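Local coordinates for protein peptide methionine sulfoxide reductase MsrA (Treponema denticola ATCC 35405, PDB 5FA9) that probably repairs oxidised proteins by reducing methionine sulfoxide back to methionine, combining an MsrA and an MsrB unit in one fused chain, at residues 16-21 against 73-78; 80-85 against 91-96. The protein carries 2 engineered substitutions. All blocks are in the same frame, centred on the assembly; numbering follows the deposited sequence.

Contact 1: residues 16-21 against 73-78; sequences EGYFRQ and FRIIDP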
# COMPACT_ATOMS: atom_id res chain seq x y z
N GLU B 16 1.67 4.38 -18.08
CA GLU B 16 2.08 5.06 -16.86
C GLU B 16 1.70 6.54 -16.92
O GLU B 16 1.26 7.12 -15.93
CB GLU B 16 3.58 4.91 -16.62
CG GLU B 16 4.06 5.56 -15.33
CD GLU B 16 5.55 5.43 -15.12
OE1 GLU B 16 6.30 5.50 -16.11
OE2 GLU B 16 5.97 5.27 -13.95
N GLY B 17 1.89 7.14 -18.09
CA GLY B 17 1.57 8.54 -18.30
C GLY B 17 0.10 8.84 -18.06
O GLY B 17 -0.26 9.94 -17.63
N TYR B 18 -0.75 7.86 -18.34
CA TYR B 18 -2.18 8.01 -18.13
C TYR B 18 -2.55 7.87 -16.65
O TYR B 18 -3.14 8.77 -16.06
CB TYR B 18 -2.95 6.98 -18.96
CG TYR B 18 -4.46 7.11 -18.86
CD1 TYR B 18 -5.16 7.94 -19.73
CD2 TYR B 18 -5.18 6.40 -17.91
CE1 TYR B 18 -6.53 8.07 -19.64
CE2 TYR B 18 -6.55 6.53 -17.82
CZ TYR B 18 -7.22 7.36 -18.69
OH TYR B 18 -8.59 7.48 -18.60
N PHE B 19 -2.19 6.73 -16.06
CA PHE B 19 -2.62 6.40 -14.71
C PHE B 19 -2.00 7.29 -13.63
O PHE B 19 -2.54 7.40 -12.53
CB PHE B 19 -2.29 4.93 -14.40
CG PHE B 19 -3.30 3.96 -14.94
CD1 PHE B 19 -4.47 3.69 -14.24
CD2 PHE B 19 -3.10 3.33 -16.16
CE1 PHE B 19 -5.40 2.80 -14.74
CE2 PHE B 19 -4.03 2.45 -16.66
CZ PHE B 19 -5.18 2.18 -15.95
N ARG B 20 -0.88 7.93 -13.95
CA ARG B 20 -0.24 8.83 -13.00
C ARG B 20 -1.07 10.10 -12.79
O ARG B 20 -0.87 10.83 -11.82
CB ARG B 20 1.17 9.20 -13.47
CG ARG B 20 1.21 10.18 -14.63
CD ARG B 20 2.63 10.36 -15.15
NE ARG B 20 3.56 10.74 -14.10
CZ ARG B 20 3.73 11.98 -13.65
NH1 ARG B 20 3.02 12.97 -14.17
NH2 ARG B 20 4.61 12.23 -12.69
N GLN B 21 -2.01 10.35 -13.69
CA GLN B 21 -2.85 11.54 -13.63
C GLN B 21 -4.15 11.28 -12.88
O GLN B 21 -4.94 12.20 -12.66
CB GLN B 21 -3.16 12.04 -15.04
CG GLN B 21 -1.95 12.46 -15.84
CD GLN B 21 -2.32 12.99 -17.21
OE1 GLN B 21 -2.80 14.12 -17.34
NE2 GLN B 21 -2.12 12.17 -18.24
N PHE B 73 -9.61 -0.43 -19.49
CA PHE B 73 -10.33 -0.86 -20.68
C PHE B 73 -10.61 0.31 -21.62
O PHE B 73 -10.84 0.12 -22.81
CB PHE B 73 -11.64 -1.55 -20.30
CG PHE B 73 -11.49 -3.01 -20.00
CD1 PHE B 73 -11.22 -3.45 -18.72
CD2 PHE B 73 -11.62 -3.96 -21.01
CE1 PHE B 73 -11.08 -4.80 -18.44
CE2 PHE B 73 -11.48 -5.30 -20.74
CZ PHE B 73 -11.21 -5.73 -19.46
N ARG B 74 -10.58 1.53 -21.07
CA ARG B 74 -10.82 2.73 -21.86
C ARG B 74 -9.67 3.02 -22.82
O ARG B 74 -9.88 3.52 -23.92
CB ARG B 74 -11.05 3.93 -20.94
CG ARG B 74 -11.10 5.27 -21.65
CD ARG B 74 -10.90 6.41 -20.67
NE ARG B 74 -11.30 7.70 -21.23
CZ ARG B 74 -11.27 8.84 -20.56
NH1 ARG B 74 -10.85 8.87 -19.31
NH2 ARG B 74 -11.66 9.97 -21.15
N ILE B 75 -8.46 2.68 -22.40
CA ILE B 75 -7.26 3.03 -23.16
C ILE B 75 -6.67 1.87 -23.95
O ILE B 75 -5.59 1.99 -24.53
CB ILE B 75 -6.17 3.61 -22.25
CG1 ILE B 75 -5.70 2.55 -21.25
CG2 ILE B 75 -6.67 4.84 -21.52
CD1 ILE B 75 -4.56 3.01 -20.36
N ILE B 76 -7.37 0.73 -23.98
CA ILE B 76 -6.87 -0.42 -24.72
C ILE B 76 -7.94 -1.02 -25.64
O ILE B 76 -9.12 -0.72 -25.51
CB ILE B 76 -6.37 -1.55 -23.79
CG1 ILE B 76 -7.55 -2.19 -23.05
CG2 ILE B 76 -5.32 -1.03 -22.82
CD1 ILE B 76 -7.23 -3.53 -22.44
N ASP B 77 -7.49 -1.87 -26.56
CA ASP B 77 -8.38 -2.71 -27.34
C ASP B 77 -8.35 -4.12 -26.77
O ASP B 77 -7.40 -4.87 -27.02
CB ASP B 77 -7.98 -2.71 -28.82
CG ASP B 77 -8.94 -3.51 -29.68
OD1 ASP B 77 -10.06 -3.81 -29.22
OD2 ASP B 77 -8.58 -3.83 -30.83
N PRO B 78 -9.38 -4.48 -25.99
CA PRO B 78 -9.40 -5.77 -25.28
C PRO B 78 -9.65 -6.97 -26.19
O PRO B 78 -9.60 -8.10 -25.72
CB PRO B 78 -10.57 -5.59 -24.30
CG PRO B 78 -11.47 -4.62 -24.97
CD PRO B 78 -10.58 -3.68 -25.73
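Two residues of helix 65-74 share the phenol oxygen of Tyr18: His71 ND1, its stronger partner, which makes a hydrogen bond to it, and Arg74 NH1, 2.7 Å from Tyr18 OH. The bond from Arg74 is short but weak, because the N-H meets the oxygen at a bent 124°. NH1 comes in at the edge of the phenol ring, near its plane, while the guanidinium plane stands almost perpendicular to that ring. Arg74 gets there as a chain extended from CG to NE, and its CD also passes 3.3 Å from Tyr18 OH. A guanidinium so near would be expected to make the phenol somewhat more acidic.

Below this polar end the contact turns greasy. Ile75 lays its CG2 methyl squarely over one face of the Tyr18 ring, 3.7 Å from the centroid and only 11° off the ring normal, a clear CH-pi contact. The other arm of the isoleucine, CG1, sits between backbone N and carbonyl carbon (chi1 64°), which carries CD1 off to meet Phe19 CE2 at 3.8 Å. One side chain thus serves two neighbouring rings with its two branches. Phe19 continues the apolar layer onto Leu68 and Tyr72 of helix 65-74 and Ile56 of strand 51-59, and Ala158 touches Tyr18.

Ile75 is the first residue to leave helical geometry after helix 65-74. The C-terminal end of that helix packs here on helix 12-19, in the buried interior of the alpha/beta MsrA fold.

Contact 2: residues 80-85 against 91-96; sequences SLNKQG and QYRTGI. With D1D ((4S,5S)-1,2-dithiane-4,5-diol), chain F.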
# COMPACT_ATOMS: atom_id res chain seq x y z
N SER B 80 -7.91 -7.22 -29.18
CA SER B 80 -6.70 -7.36 -29.99
C SER B 80 -5.66 -8.23 -29.30
O SER B 80 -5.32 -8.02 -28.14
CB SER B 80 -6.11 -5.98 -30.29
OG SER B 80 -4.80 -6.09 -30.82
N LEU B 81 -5.14 -9.21 -30.04
CA LEU B 81 -4.14 -10.13 -29.50
C LEU B 81 -2.72 -9.71 -29.85
O LEU B 81 -2.39 -9.54 -31.03
CB LEU B 81 -4.40 -11.55 -30.01
CG LEU B 81 -3.41 -12.62 -29.57
CD1 LEU B 81 -3.31 -12.69 -28.05
CD2 LEU B 81 -3.78 -13.98 -30.15
N ASN B 82 -1.89 -9.55 -28.82
CA ASN B 82 -0.47 -9.24 -28.98
C ASN B 82 -0.19 -8.00 -29.83
O ASN B 82 0.83 -7.94 -30.51
CB ASN B 82 0.26 -10.44 -29.58
CG ASN B 82 0.16 -11.68 -28.71
OD1 ASN B 82 0.11 -11.59 -27.48
ND2 ASN B 82 0.11 -12.85 -29.34
N LYS B 83 -1.09 -7.02 -29.77
CA LYS B 83 -0.91 -5.79 -30.52
C LYS B 83 -1.80 -4.66 -30.00
O LYS B 83 -3.02 -4.81 -29.91
CB LYS B 83 -1.20 -6.02 -32.01
CG LYS B 83 -1.02 -4.78 -32.87
CD LYS B 83 -1.17 -5.10 -34.35
CE LYS B 83 -0.64 -3.97 -35.22
NZ LYS B 83 -0.90 -4.20 -36.66
N GLN B 84 -1.18 -3.54 -29.65
CA GLN B 84 -1.90 -2.34 -29.25
C GLN B 84 -1.41 -1.17 -30.09
O GLN B 84 -0.27 -0.73 -29.95
CB GLN B 84 -1.72 -2.06 -27.76
CG GLN B 84 -2.40 -3.08 -26.86
CD GLN B 84 -3.90 -3.11 -27.04
OE1 GLN B 84 -4.57 -2.08 -26.98
NE2 GLN B 84 -4.44 -4.30 -27.29
N GLY B 85 -2.29 -0.66 -30.95
CA GLY B 85 -1.90 0.36 -31.91
C GLY B 85 -0.97 -0.23 -32.94
O GLY B 85 -1.27 -1.28 -33.52
N GLN B 91 5.18 -8.83 -26.08
CA GLN B 91 5.48 -7.88 -25.01
C GLN B 91 4.41 -6.79 -24.91
O GLN B 91 4.42 -5.99 -23.98
CB GLN B 91 6.86 -7.25 -25.22
CG GLN B 91 6.99 -6.40 -26.48
CD GLN B 91 7.46 -7.20 -27.68
OE1 GLN B 91 7.01 -8.32 -27.91
NE2 GLN B 91 8.37 -6.62 -28.45
N TYR B 92 3.50 -6.77 -25.88
CA TYR B 92 2.43 -5.77 -25.89
C TYR B 92 1.06 -6.40 -25.66
O TYR B 92 0.03 -5.75 -25.87
CB TYR B 92 2.43 -5.01 -27.21
CG TYR B 92 3.74 -4.33 -27.54
CD1 TYR B 92 4.17 -3.23 -26.81
CD2 TYR B 92 4.53 -4.78 -28.58
CE1 TYR B 92 5.37 -2.61 -27.10
CE2 TYR B 92 5.73 -4.17 -28.89
CZ TYR B 92 6.14 -3.08 -28.15
OH TYR B 92 7.34 -2.47 -28.45
N ARG B 93 1.04 -7.66 -25.24
CA ARG B 93 -0.22 -8.35 -24.97
C ARG B 93 -0.92 -7.71 -23.77
O ARG B 93 -0.27 -7.24 -22.84
CB ARG B 93 0.01 -9.84 -24.72
CG ARG B 93 0.78 -10.17 -23.45
CD ARG B 93 0.99 -11.67 -23.31
NE ARG B 93 1.77 -12.02 -22.13
CZ ARG B 93 3.09 -12.01 -22.08
NH1 ARG B 93 3.80 -11.68 -23.15
NH2 ARG B 93 3.72 -12.34 -20.95
N THR B 94 -2.25 -7.70 -23.81
CA THR B 94 -3.03 -7.12 -22.73
C THR B 94 -3.24 -8.12 -21.60
O THR B 94 -3.51 -9.30 -21.85
CB THR B 94 -4.40 -6.62 -23.23
OG1 THR B 94 -5.07 -7.69 -23.92
CG2 THR B 94 -4.23 -5.44 -24.17
N GLY B 95 -3.11 -7.65 -20.37
CA GLY B 95 -3.29 -8.51 -19.21
C GLY B 95 -3.48 -7.76 -17.91
O GLY B 95 -3.02 -6.63 -17.76
N ILE B 96 -4.17 -8.40 -16.98
CA ILE B 96 -4.36 -7.85 -15.64
C ILE B 96 -3.80 -8.83 -14.62
O ILE B 96 -4.27 -9.96 -14.50
CB ILE B 96 -5.85 -7.57 -15.33
CG1 ILE B 96 -6.45 -6.65 -16.39
CG2 ILE B 96 -6.00 -6.98 -13.94
CD1 ILE B 96 -7.94 -6.46 -16.26
S1 D1D F . 11.12 -0.92 -24.48
C1 D1D F . 10.28 0.38 -24.03
C2 D1D F . 8.80 0.39 -24.68
O2 D1D F . 8.23 1.48 -24.39
C3 D1D F . 8.84 0.21 -26.39
O3 D1D F . 7.66 0.09 -26.81
C4 D1D F . 9.69 -1.08 -26.85
S4 D1D F . 11.17 -1.11 -26.20
O HOH W 1 -6.40 -7.09 -26.08
O HOH W 2 -3.34 -9.22 -26.20
O HOH W 3 -2.72 -6.56 -27.12
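Thr94 CG2 sits over one face of the Gln84 amide, 3.3 Å from Gln84 NE2, the two side chains crossing at about a right angle. Asn82 turns its amide nearly perpendicular to the Arg93 guanidinium (87°), yet the touch is made lower down, by Asn82 OD1 on Arg93 CB at 3.3 Å. The charged end of Arg93 leads away, to a salt bridge with Glu125 and a hydrogen bond to Asp49 O. On the Tyr92 ring, Gln91 CG rests over one face, toward the rim, and O3 of the bound dithiane diol sits at the edge, in plane, 3.1 Å from Tyr92 OH; either oxygen could give the proton.

Waters do the polar work between the two segments. One joins Ser80 O to Asn82 N and Thr94 N, all at 3.0 Å. Another accepts from Lys83 N and from Gln84 NE2, at 2.8 Å in the latter case, and can donate to Ser80 O and Tyr92 O, though further acceptors nearby leave its proton pattern unsettled. A third links Ser80 O with Thr94 OG1. Gln84 is bent at chi2 (-62°), which folds its amide back over Thr94, while OE1 takes the backbone N-H of Asp77.

The loop that turns back through the two-stranded hairpin 83-84/87-88 is laid on the run into strand 95-98 partly through bridging waters and partly by direct side-chain contact. On its far side that run presents Tyr92 to the pocket where the diol, also hydrogen-bonded to the engineered Ser11, lies in what is probably the MsrA active site.

Contact 1 is the drier of the two: aromatic rings and an isoleucine bury the C-terminal end of helix 65-74 against helix 12-19, with a single weak bond between the segments at its polar end. Contact 2 lies farther from the centre of the chain, is partly buried, and depends on bridging waters. Both fall within the MsrA range, their centres 13 Å apart, and they follow in series, the chain leaving helix 65-74 to enter the loop bridged by water to 91-96. The seam is direct: Ile76 CD1 packs on Thr94 CG2, and Phe73 meets Ile96. Contact 2 reaches the dithiane diol through Tyr92, whereas the side chain of Ile75 in contact 1 stays about 13 Å from it.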